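PDB 5YL7: pseudoalteromonas arctica PAMC 21717 from Pseudoalteromonas arctica, which is a cold-active, calcium-binding serine protease of the subtilase family that hydrolyses peptide bonds in proteins. Local coordinates for residues L293-K298 and D304-I309; S308-T313 and G327-A332; S141-G146 and I168-G173; V36-D41 and I148-G153. All blocks are in the same frame, centred on the assembly; numbering follows the deposited sequence.

Interaction 1 (L293-K298 and D304-I309); sequences LIKQAK and DEIESI. With CA (calcium ion), chain F.
In the C-terminal helical region of this subtilase, helix 280-297 packs against helix 303-312; the axes of segments 293-297 and 304-309 approach to 10.7 Å at 118°, and the joint is filled mainly by Ile294. Its first torsion, with CG2 opposite the backbone N and CG1 beside it (chi1 -69°), spreads the two branches so that each touches both Ile306 and Ile309, at different atoms. The CD1 end slides past Ile309 in the reverse direction, 3.7 Å from that residue's CG2. The short branch CG2 lies 4.0 Å from Ile309 CD1 and hardly farther from Ile306 CG1. Cutting this residue back to an alanine is likely to open a gap between Ile306 and Ile309, leaving both isoleucines without their main mate on the neighbouring helix. Beyond the apolar patch, Lys298 crosses Glu305 at about a right angle, with CE rather than the ammonium group nearest, 3.6 Å from Glu305 OE1. That oxygen accepts its hydrogen bond from Thr302 N. On the far side of helix 303-312, Glu307 OE2 binds a calcium ion together with Val218 and Asp241. Water joins the charged ends of the crossing, taking a hydrogen bond from Lys298 NZ and giving one of 2.8 Å to Glu305 OE2.

Interaction 2 (S308-T313 and G327-A332); sequences SILKST and GIVDAA
Leu310 extends its end toward Val329, CD2 lying 4.2 Å from Val329 CG1, and this single apolar overlap is the direct side-chain contact between the end of helix 303-312 and the chain that leads into helix 331-338. Val290 and Ile294 of helix 280-297 pack on the same buried leucine. Toward solvent the joint turns polar and is bridged mostly by water. Thr313, the first residue beyond the helix, turns OG1 back to Ile309 O at 2.8 Å, the donor tilted 30° from the carbonyl plane. The same OG1 accepts a hydrogen bond from a water that also donates to Leu310 O and accepts from Asp330 N, 3.0 Å away, so one molecule serves both the helix end and the backbone across from it. A second water spans Thr313 O and Asp330 OD2, giving the latter a bond of 2.8 Å. Between these bridges the only direct touch is Thr313 O against Asp330 CB, 3.5 Å apart. With CG opposite its backbone N (chi1 175°), Asp330 directs OD1 to the backbone N of Ala333 and to Asn22 ND2, the latter tying this corner to an earlier part of the chain. The loop between the segments holds the Cys321-Cys324 disulfide. Water-bridged at its rim and leucine-filled within, the joint is the packing of the end of helix 303-312 against the N-terminal lead-in of helix 331-338 in the C-terminal region of the subtilase, with Asp330 as the N-cap of the latter helix.

Interaction 3 (S141-G146 and I168-G173); sequences SDIADG and INMSLG
No flat side chain takes part where Ile143 meets Met170 and Leu172, so there are no ring faces or edges to match; aliphatic side chains and a thioether pack against each other instead. In the subtilase fold this is the packing of helix 140-150 on the parallel sheet, at the end of strand 167-170 where the chain leaves for the substrate-binding region. Ile143 divides its work. Its CG2, opposite the backbone N (chi1 -61°), meets Met170 SD at 3.9 Å, the two side chains passing at a slant. Its extended CD1 reaches Leu172 CD1, tip to tip at 4.3 Å. All three residues are buried, and Ile147, one turn farther along the helix, also lies on Met170. Away from this contact, Asp142 and Asp145 form salt bridges with Arg73. Past the strand, Ser171 sits at the centre of an inverse gamma turn, closed by a weak bond of 3.2 Å from Leu172 N to Met170 O, and its OG bonds to Ser281 O. Beyond the turn Leu172 again points toward the helix, as Met170 does. A bound peptide makes backbone hydrogen bonds with Gly173 and packs a modified side chain on Ile143, consistent with the S4 subsite that the corresponding isoleucine and leucine line in subtilisins. Gly173 itself has a fully extended backbone (phi 169°), at which a CB would be jammed against the carbonyl oxygen of Leu172.

Interaction 4 (V36-D41 and I148-G153); sequences VVAVLD and IWASGG
With CG of Leu40 opposite its own carbonyl carbon (chi1 -85°) and chi2 at 62°, the leucine points from strand 36-41 toward Ala150. The setting is the beta-alpha-beta crossover of the subtilase sheet: strand 126-131, helix 140-150 and strand 167-170 follow one another in the chain, and strand 36-41 lies between the two strands that the crossover joins, on the face covered by the helix. Leu40 CD1 comes 4.2 Å from Ala150 CB, while Ala38 CB, two residues earlier on the same face of the strand, meets Ala150 CB at 3.6 Å. Small residues on both sides allow the close approach, with the CA atoms of Ala38 and Ala150 only 6.0 Å apart. Ile168 of the neighbouring strand touches both Leu40 and Ala150, continuing the apolar floor. At its C-terminal end strand 36-41 delivers Asp41, whose OD1 bonds to His100 ND1, consistent with the catalytic triad of the family. Just past the contact the helix ends in a Schellman motif at Gly152, whose phi is positive. Ile148 O is gripped there by two donors from opposite faces of its plane: Gly153 N at 2.9 Å and Ser151 OG at 2.8 Å.

How the interactions relate
The four contacts form two pairs. Interactions 1 and 2, centres about 10 Å apart, share Ser308 and Ile309 on helix 303-312 and join where Ile294 CD1 touches Leu310 CD2 at 3.7 Å, so the two contacts form one continuous apolar cluster. Interactions 3 and 4, centres about 9 Å apart, lie along helix 140-150 and on adjacent strands, stitched by a probable hydrogen bond from Asn169 N to Ala38 O of 2.9 Å. This second pair leads to the active site: Asp41 of the probable triad ends one strand, and the peptide-binding segment follows the other. The pairs do not touch; interactions 1 and 4 come within about 7 Å between nearest atoms.

Interaction 1 (L293-K298 and D304-I309)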
loop_
_atom_site.group_PDB
_atom_site.type_symbol
_atom_site.label_atom_id
_atom_site.label_comp_id
_atom_site.label_asym_id
_atom_site.label_seq_id
_atom_site.Cartn_x
_atom_site.Cartn_y
_atom_site.Cartn_z
ATOM N N LEU A 293 -8.440 9.133 -4.722
ATOM C CA LEU A 293 -9.445 9.590 -5.699
ATOM C C LEU A 293 -10.549 10.272 -4.951
ATOM O O LEU A 293 -11.037 11.370 -5.375
ATOM C CB LEU A 293 -9.962 8.464 -6.554
ATOM C CG LEU A 293 -8.938 7.648 -7.302
ATOM C CD1 LEU A 293 -9.642 6.630 -8.209
ATOM C CD2 LEU A 293 -7.977 8.519 -8.094
ATOM N N ILE A 294 -11.059 9.683 -3.905
ATOM C CA ILE A 294 -12.090 10.265 -3.067
ATOM C C ILE A 294 -11.665 11.569 -2.570
ATOM O O ILE A 294 -12.501 12.561 -2.580
ATOM C CB ILE A 294 -12.459 9.292 -1.879
ATOM C CG1 ILE A 294 -13.163 8.081 -2.388
ATOM C CG2 ILE A 294 -13.241 10.024 -0.830
ATOM C CD1 ILE A 294 -13.145 6.908 -1.378
ATOM N N LYS A 295 -10.467 11.763 -2.057
ATOM C CA LYS A 295 -10.002 13.036 -1.489
ATOM C C LYS A 295 -9.887 14.092 -2.578
ATOM O O LYS A 295 -10.134 15.265 -2.230
ATOM C CB LYS A 295 -8.675 12.798 -0.749
ATOM C CG LYS A 295 -8.212 13.963 0.066
ATOM C CD LYS A 295 -9.115 14.217 1.248
ATOM C CE LYS A 295 -8.506 15.225 2.203
ATOM N NZ LYS A 295 -9.291 15.548 3.328
ATOM N N GLN A 296 -9.550 13.781 -3.785
ATOM C CA GLN A 296 -9.595 14.796 -4.864
ATOM C C GLN A 296 -11.027 15.271 -5.047
ATOM O O GLN A 296 -11.293 16.473 -5.136
ATOM C CB GLN A 296 -9.073 14.270 -6.141
ATOM C CG GLN A 296 -9.109 15.333 -7.291
ATOM C CD GLN A 296 -8.874 14.758 -8.618
ATOM O OE1 GLN A 296 -8.376 13.662 -8.839
ATOM N NE2 GLN A 296 -9.083 15.555 -9.648
ATOM N N ALA A 297 -11.974 14.370 -5.103
ATOM C CA ALA A 297 -13.394 14.715 -5.357
ATOM C C ALA A 297 -13.977 15.415 -4.179
ATOM O O ALA A 297 -14.880 16.277 -4.364
ATOM C CB ALA A 297 -14.160 13.473 -5.690
ATOM N N LYS A 298 -13.609 15.144 -2.952
ATOM C CA LYS A 298 -14.147 15.679 -1.701
ATOM C C LYS A 298 -12.958 16.122 -0.842
ATOM O O LYS A 298 -12.553 15.436 0.103
ATOM C CB LYS A 298 -14.984 14.585 -1.050
ATOM C CG LYS A 298 -15.789 15.129 0.146
ATOM C CD LYS A 298 -16.649 14.010 0.710
ATOM C CE LYS A 298 -17.324 14.277 2.046
ATOM N NZ LYS A 298 -18.139 15.537 1.956
ATOM N N ASP A 304 -13.091 9.271 8.728
ATOM C CA ASP A 304 -14.265 8.443 8.838
ATOM C C ASP A 304 -15.146 8.548 7.637
ATOM O O ASP A 304 -15.715 7.526 7.200
ATOM C CB ASP A 304 -15.084 8.885 10.102
ATOM C CG ASP A 304 -14.435 8.441 11.334
ATOM O OD1 ASP A 304 -13.565 7.549 11.401
ATOM O OD2 ASP A 304 -14.855 8.929 12.417
ATOM N N GLU A 305 -15.226 9.698 6.984
ATOM C CA GLU A 305 -16.043 9.812 5.800
ATOM C C GLU A 305 -15.423 9.014 4.657
ATOM O O GLU A 305 -16.126 8.347 3.863
ATOM C CB GLU A 305 -16.201 11.244 5.321
ATOM C CG GLU A 305 -17.155 12.050 6.183
ATOM C CD GLU A 305 -17.076 13.503 5.901
ATOM O OE1 GLU A 305 -16.139 14.131 5.444
ATOM O OE2 GLU A 305 -18.137 14.101 6.279
ATOM N N ILE A 306 -14.086 9.014 4.503
ATOM C CA ILE A 306 -13.432 8.228 3.456
ATOM C C ILE A 306 -13.639 6.756 3.663
ATOM O O ILE A 306 -14.005 6.029 2.721
ATOM C CB ILE A 306 -11.962 8.609 3.282
ATOM C CG1 ILE A 306 -11.786 10.073 2.963
ATOM C CG2 ILE A 306 -11.297 7.654 2.308
ATOM C CD1 ILE A 306 -10.329 10.543 2.943
ATOM N N GLU A 307 -13.467 6.285 4.893
ATOM C CA GLU A 307 -13.741 4.870 5.181
ATOM C C GLU A 307 -15.192 4.527 4.820
ATOM O O GLU A 307 -15.488 3.481 4.262
ATOM C CB GLU A 307 -13.417 4.554 6.627
ATOM C CG GLU A 307 -13.708 3.099 7.010
ATOM C CD GLU A 307 -13.114 2.662 8.274
ATOM O OE1 GLU A 307 -12.573 3.464 9.071
ATOM O OE2 GLU A 307 -13.178 1.430 8.563
ATOM N N SER A 308 -16.118 5.395 5.251
ATOM C CA SER A 308 -17.554 5.144 4.965
ATOM C C SER A 308 -17.791 5.083 3.483
ATOM O O SER A 308 -18.542 4.178 3.017
ATOM C CB SER A 308 -18.364 6.136 5.663
ATOM O OG SER A 308 -19.773 5.809 5.364
ATOM N N ILE A 309 -17.273 5.956 2.685
ATOM C CA ILE A 309 -17.469 5.924 1.245
ATOM C C ILE A 309 -16.905 4.666 0.670
ATOM O O ILE A 309 -17.577 3.962 -0.130
ATOM C CB ILE A 309 -16.852 7.201 0.561
ATOM C CG1 ILE A 309 -17.661 8.424 0.917
ATOM C CG2 ILE A 309 -16.813 7.012 -0.946
ATOM C CD1 ILE A 309 -16.947 9.746 0.669
HETATM CA CA CA F . -12.199 -0.234 10.121
HETATM O O HOH W 1 -19.220 15.881 4.480
HETATM O O HOH W 2 -12.255 1.970 11.356
HETATM O O HOH W 3 -13.728 -2.614 10.590
HETATM O O HOH W 4 -14.233 -0.427 11.346
HETATM O O HOH W 5 -11.761 -2.537 10.839
HETATM O O HOH W 6 -10.776 -0.335 12.219
#

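Interaction 2 (S308-T313 and G327-A332)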
loop_
_atom_site.group_PDB
_atom_site.type_symbol
_atom_site.label_atom_id
_atom_site.label_comp_id
_atom_site.label_asym_id
_atom_site.label_seq_id
_atom_site.Cartn_x
_atom_site.Cartn_y
_atom_site.Cartn_z
ATOM N N SER A 308 -16.118 5.395 5.251
ATOM C CA SER A 308 -17.554 5.144 4.965
ATOM C C SER A 308 -17.791 5.083 3.483
ATOM O O SER A 308 -18.542 4.178 3.017
ATOM C CB SER A 308 -18.364 6.136 5.663
ATOM O OG SER A 308 -19.773 5.809 5.364
ATOM N N ILE A 309 -17.273 5.956 2.685
ATOM C CA ILE A 309 -17.469 5.924 1.245
ATOM C C ILE A 309 -16.905 4.666 0.670
ATOM O O ILE A 309 -17.577 3.962 -0.130
ATOM C CB ILE A 309 -16.852 7.201 0.561
ATOM C CG1 ILE A 309 -17.661 8.424 0.917
ATOM C CG2 ILE A 309 -16.813 7.012 -0.946
ATOM C CD1 ILE A 309 -16.947 9.746 0.669
ATOM N N LEU A 310 -15.691 4.260 1.052
ATOM C CA LEU A 310 -15.065 3.022 0.547
ATOM C C LEU A 310 -15.961 1.849 0.868
ATOM O O LEU A 310 -16.205 0.979 0.013
ATOM C CB LEU A 310 -13.724 2.807 1.187
ATOM C CG LEU A 310 -12.596 3.720 0.663
ATOM C CD1 LEU A 310 -11.380 3.653 1.625
ATOM C CD2 LEU A 310 -12.143 3.372 -0.752
ATOM N N LYS A 311 -16.435 1.728 2.112
ATOM C CA LYS A 311 -17.216 0.579 2.583
ATOM C C LYS A 311 -18.613 0.577 1.963
ATOM O O LYS A 311 -19.153 -0.497 1.695
ATOM C CB LYS A 311 -17.336 0.572 4.076
ATOM C CG LYS A 311 -15.989 0.294 4.784
ATOM C CD LYS A 311 -16.101 0.245 6.329
ATOM C CE LYS A 311 -16.851 -0.972 6.718
ATOM N NZ LYS A 311 -16.620 -1.254 8.174
ATOM N N SER A 312 -19.188 1.750 1.763
ATOM C CA SER A 312 -20.609 1.807 1.368
ATOM C C SER A 312 -20.811 1.640 -0.102
ATOM O O SER A 312 -21.959 1.486 -0.530
ATOM C CB SER A 312 -21.233 3.110 1.854
ATOM O OG SER A 312 -21.106 3.372 3.234
ATOM N N THR A 313 -19.773 1.722 -0.926
ATOM C CA THR A 313 -19.860 1.681 -2.382
ATOM C C THR A 313 -19.251 0.464 -3.016
ATOM O O THR A 313 -19.068 0.413 -4.215
ATOM C CB THR A 313 -19.281 2.968 -3.016
ATOM O OG1 THR A 313 -17.878 3.012 -2.719
ATOM C CG2 THR A 313 -19.965 4.208 -2.489
ATOM N N GLY A 327 -17.551 -5.875 0.429
ATOM C CA GLY A 327 -17.507 -6.103 -1.013
ATOM C C GLY A 327 -16.131 -5.754 -1.542
ATOM O O GLY A 327 -15.225 -5.478 -0.721
ATOM N N ILE A 328 -15.991 -5.779 -2.849
ATOM C CA ILE A 328 -14.753 -5.340 -3.516
ATOM C C ILE A 328 -14.874 -3.851 -3.780
ATOM O O ILE A 328 -15.881 -3.363 -4.304
ATOM C CB ILE A 328 -14.525 -6.100 -4.815
ATOM C CG1 ILE A 328 -14.383 -7.602 -4.547
ATOM C CG2 ILE A 328 -13.321 -5.547 -5.625
ATOM C CD1 ILE A 328 -14.492 -8.481 -5.759
ATOM N N VAL A 329 -13.851 -3.084 -3.422
ATOM C CA VAL A 329 -13.838 -1.634 -3.707
ATOM C C VAL A 329 -14.105 -1.366 -5.195
ATOM O O VAL A 329 -13.503 -2.030 -6.033
ATOM C CB VAL A 329 -12.494 -1.017 -3.213
ATOM C CG1 VAL A 329 -12.304 0.403 -3.754
ATOM C CG2 VAL A 329 -12.449 -1.070 -1.724
ATOM N N ASP A 330 -15.008 -0.417 -5.383
ATOM C CA ASP A 330 -15.414 -0.029 -6.737
ATOM C C ASP A 330 -15.060 1.415 -6.891
ATOM O O ASP A 330 -15.679 2.284 -6.340
ATOM C CB ASP A 330 -16.929 -0.293 -6.890
ATOM C CG ASP A 330 -17.498 0.159 -8.178
ATOM O OD1 ASP A 330 -16.885 0.969 -8.911
ATOM O OD2 ASP A 330 -18.664 -0.275 -8.515
ATOM N N ALA A 331 -13.949 1.624 -7.620
ATOM C CA ALA A 331 -13.420 3.010 -7.690
ATOM C C ALA A 331 -14.449 3.965 -8.261
ATOM O O ALA A 331 -14.550 5.102 -7.815
ATOM C CB ALA A 331 -12.185 3.043 -8.525
ATOM N N ALA A 332 -15.103 3.552 -9.320
ATOM C CA ALA A 332 -16.104 4.464 -9.975
ATOM C C ALA A 332 -17.216 4.859 -9.061
ATOM O O ALA A 332 -17.580 6.053 -8.932
ATOM C CB ALA A 332 -16.632 3.846 -11.229
HETATM O O HOH W 7 -15.855 1.012 -2.898
HETATM O O HOH W 8 -20.460 -0.544 -6.351
#

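Interaction 3 (S141-G146 and I168-G173)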
loop_
_atom_site.group_PDB
_atom_site.type_symbol
_atom_site.label_atom_id
_atom_site.label_comp_id
_atom_site.label_asym_id
_atom_site.label_seq_id
_atom_site.Cartn_x
_atom_site.Cartn_y
_atom_site.Cartn_z
ATOM N N SER A 141 8.041 0.693 17.007
ATOM C CA SER A 141 8.187 2.043 17.358
ATOM C C SER A 141 8.622 2.976 16.152
ATOM O O SER A 141 8.227 4.130 16.084
ATOM C CB SER A 141 9.138 2.268 18.570
ATOM O OG SER A 141 10.274 1.606 18.296
ATOM N N ASP A 142 9.435 2.372 15.260
ATOM C CA ASP A 142 9.770 3.107 14.045
ATOM C C ASP A 142 8.553 3.246 13.136
ATOM O O ASP A 142 8.364 4.322 12.527
ATOM C CB ASP A 142 10.885 2.395 13.283
ATOM C CG ASP A 142 12.256 2.416 13.988
ATOM O OD1 ASP A 142 12.499 3.282 14.842
ATOM O OD2 ASP A 142 13.115 1.649 13.491
ATOM N N ILE A 143 7.788 2.215 12.982
ATOM C CA ILE A 143 6.546 2.263 12.197
ATOM C C ILE A 143 5.625 3.327 12.744
ATOM O O ILE A 143 5.029 4.122 11.996
ATOM C CB ILE A 143 5.900 0.898 12.089
ATOM C CG1 ILE A 143 6.867 -0.070 11.385
ATOM C CG2 ILE A 143 4.566 0.998 11.438
ATOM C CD1 ILE A 143 6.529 -1.525 11.576
ATOM N N ALA A 144 5.472 3.355 14.059
ATOM C CA ALA A 144 4.570 4.337 14.701
ATOM C C ALA A 144 5.032 5.733 14.499
ATOM O O ALA A 144 4.236 6.630 14.164
ATOM C CB ALA A 144 4.442 4.001 16.187
ATOM N N ASP A 145 6.332 6.013 14.617
ATOM C CA ASP A 145 6.846 7.335 14.310
ATOM C C ASP A 145 6.631 7.726 12.830
ATOM O O ASP A 145 6.380 8.859 12.474
ATOM C CB ASP A 145 8.283 7.453 14.751
ATOM C CG ASP A 145 8.454 7.582 16.230
ATOM O OD1 ASP A 145 7.458 7.942 16.929
ATOM O OD2 ASP A 145 9.609 7.439 16.686
ATOM N N GLY A 146 6.731 6.684 11.965
ATOM C CA GLY A 146 6.401 6.909 10.586
ATOM C C GLY A 146 4.968 7.386 10.315
ATOM O O GLY A 146 4.729 8.269 9.520
ATOM N N ILE A 168 -2.479 7.241 4.393
ATOM C CA ILE A 168 -1.331 6.358 4.727
ATOM C C ILE A 168 -1.676 5.002 4.216
ATOM O O ILE A 168 -2.785 4.465 4.454
ATOM C CB ILE A 168 -1.085 6.336 6.218
ATOM C CG1 ILE A 168 -0.344 7.646 6.653
ATOM C CG2 ILE A 168 -0.353 5.128 6.690
ATOM C CD1 ILE A 168 -0.396 7.881 8.129
ATOM N N ASN A 169 -0.714 4.359 3.564
ATOM C CA ASN A 169 -0.753 2.918 3.226
ATOM C C ASN A 169 0.251 2.159 4.029
ATOM O O ASN A 169 1.449 2.493 4.025
ATOM C CB ASN A 169 -0.501 2.729 1.710
ATOM C CG ASN A 169 -0.689 1.307 1.294
ATOM O OD1 ASN A 169 -1.792 0.899 0.935
ATOM N ND2 ASN A 169 0.392 0.476 1.412
ATOM N N MET A 170 -0.188 1.124 4.734
ATOM C CA MET A 170 0.693 0.202 5.468
ATOM C C MET A 170 0.426 -1.175 4.970
ATOM O O MET A 170 -0.436 -1.967 5.438
ATOM C CB MET A 170 0.464 0.212 7.000
ATOM C CG MET A 170 1.096 1.500 7.589
ATOM S SD MET A 170 1.209 1.414 9.423
ATOM C CE MET A 170 -0.143 1.930 9.299
ATOM N N SER A 171 1.295 -1.634 4.060
ATOM C CA SER A 171 1.306 -3.013 3.500
ATOM C C SER A 171 2.274 -3.814 4.324
ATOM O O SER A 171 3.360 -4.226 3.848
ATOM C CB SER A 171 1.704 -2.940 2.053
ATOM O OG SER A 171 0.654 -2.465 1.259
ATOM N N LEU A 172 1.996 -4.007 5.591
ATOM C CA LEU A 172 2.911 -4.609 6.584
ATOM C C LEU A 172 2.143 -5.109 7.744
ATOM O O LEU A 172 0.952 -4.725 7.930
ATOM C CB LEU A 172 4.011 -3.577 6.976
ATOM C CG LEU A 172 3.489 -2.309 7.680
ATOM C CD1 LEU A 172 3.148 -2.529 9.176
ATOM C CD2 LEU A 172 4.462 -1.148 7.627
ATOM N N GLY A 173 2.730 -5.974 8.514
ATOM C CA GLY A 173 2.090 -6.392 9.764
ATOM C C GLY A 173 2.749 -7.566 10.405
ATOM O O GLY A 173 3.829 -8.019 10.001
#

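Interaction 4 (V36-D41 and I148-G153)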
loop_
_atom_site.group_PDB
_atom_site.type_symbol
_atom_site.label_atom_id
_atom_site.label_comp_id
_atom_site.label_asym_id
_atom_site.label_seq_id
_atom_site.Cartn_x
_atom_site.Cartn_y
_atom_site.Cartn_z
ATOM N N VAL A 36 -1.811 13.575 -1.441
ATOM C CA VAL A 36 -0.558 12.975 -1.017
ATOM C C VAL A 36 -0.838 11.661 -0.282
ATOM O O VAL A 36 -1.650 11.636 0.657
ATOM C CB VAL A 36 0.248 13.938 -0.131
ATOM C CG1 VAL A 36 1.503 13.285 0.414
ATOM C CG2 VAL A 36 0.616 15.179 -0.917
ATOM N N VAL A 37 -0.157 10.612 -0.732
ATOM C CA VAL A 37 -0.214 9.295 -0.101
ATOM C C VAL A 37 1.103 8.955 0.464
ATOM O O VAL A 37 2.098 8.894 -0.266
ATOM C CB VAL A 37 -0.719 8.191 -1.098
ATOM C CG1 VAL A 37 -0.815 6.841 -0.392
ATOM C CG2 VAL A 37 -2.027 8.578 -1.769
ATOM N N ALA A 38 1.186 8.668 1.773
ATOM C CA ALA A 38 2.427 8.171 2.391
ATOM C C ALA A 38 2.426 6.654 2.324
ATOM O O ALA A 38 1.460 6.018 2.751
ATOM C CB ALA A 38 2.558 8.726 3.790
ATOM N N VAL A 39 3.502 6.089 1.832
ATOM C CA VAL A 39 3.675 4.628 1.716
ATOM C C VAL A 39 4.711 4.228 2.733
ATOM O O VAL A 39 5.899 4.597 2.599
ATOM C CB VAL A 39 4.056 4.222 0.302
ATOM C CG1 VAL A 39 4.483 2.800 0.249
ATOM C CG2 VAL A 39 2.930 4.511 -0.641
ATOM N N LEU A 40 4.284 3.547 3.806
ATOM C CA LEU A 40 5.156 3.144 4.917
ATOM C C LEU A 40 5.609 1.751 4.641
ATOM O O LEU A 40 4.783 0.828 4.708
ATOM C CB LEU A 40 4.396 3.242 6.248
ATOM C CG LEU A 40 4.372 4.612 6.910
ATOM C CD1 LEU A 40 3.682 5.648 6.039
ATOM C CD2 LEU A 40 3.636 4.526 8.246
ATOM N N ASP A 41 6.866 1.548 4.256
ATOM C CA ASP A 41 7.268 0.301 3.628
ATOM C C ASP A 41 8.759 0.189 3.678
ATOM O O ASP A 41 9.457 0.793 4.548
ATOM C CB ASP A 41 6.612 0.221 2.219
ATOM C CG ASP A 41 6.282 -1.123 1.815
ATOM O OD1 ASP A 41 7.192 -1.961 1.646
ATOM O OD2 ASP A 41 5.109 -1.435 1.547
ATOM N N ILE A 148 3.030 8.852 12.546
ATOM C CA ILE A 148 2.910 10.249 13.075
ATOM C C ILE A 148 3.459 11.270 12.078
ATOM O O ILE A 148 2.765 12.222 11.689
ATOM C CB ILE A 148 3.641 10.337 14.431
ATOM C CG1 ILE A 148 2.932 9.484 15.472
ATOM C CG2 ILE A 148 3.728 11.828 14.882
ATOM C CD1 ILE A 148 3.797 9.194 16.657
ATOM N N TRP A 149 4.711 11.020 11.659
ATOM C CA TRP A 149 5.360 12.003 10.762
ATOM C C TRP A 149 4.622 12.141 9.434
ATOM O O TRP A 149 4.507 13.207 8.852
ATOM C CB TRP A 149 6.845 11.596 10.586
ATOM C CG TRP A 149 7.646 12.562 9.761
ATOM C CD1 TRP A 149 8.267 13.730 10.220
ATOM C CD2 TRP A 149 7.898 12.515 8.356
ATOM N NE1 TRP A 149 8.890 14.315 9.164
ATOM C CE2 TRP A 149 8.665 13.652 8.005
ATOM C CE3 TRP A 149 7.528 11.643 7.340
ATOM C CZ2 TRP A 149 9.110 13.874 6.724
ATOM C CZ3 TRP A 149 7.950 11.936 6.061
ATOM C CH2 TRP A 149 8.719 13.046 5.767
ATOM N N ALA A 150 4.194 10.993 8.881
ATOM C CA ALA A 150 3.535 10.965 7.595
ATOM C C ALA A 150 2.315 11.849 7.600
ATOM O O ALA A 150 1.969 12.478 6.591
ATOM C CB ALA A 150 3.080 9.592 7.252
ATOM N N SER A 151 1.621 11.910 8.760
ATOM C CA SER A 151 0.422 12.715 8.915
ATOM C C SER A 151 0.689 14.200 9.149
ATOM O O SER A 151 -0.316 14.955 9.257
ATOM C CB SER A 151 -0.432 12.157 10.019
ATOM O OG SER A 151 0.006 12.512 11.319
ATOM N N GLY A 152 1.939 14.570 9.349
ATOM C CA GLY A 152 2.281 15.964 9.675
ATOM C C GLY A 152 2.427 16.139 11.123
ATOM O O GLY A 152 2.512 17.333 11.609
ATOM N N GLY A 153 2.481 15.121 11.933
ATOM C CA GLY A 153 2.793 15.271 13.320
ATOM C C GLY A 153 4.261 15.338 13.571
ATOM O O GLY A 153 5.094 15.020 12.741
#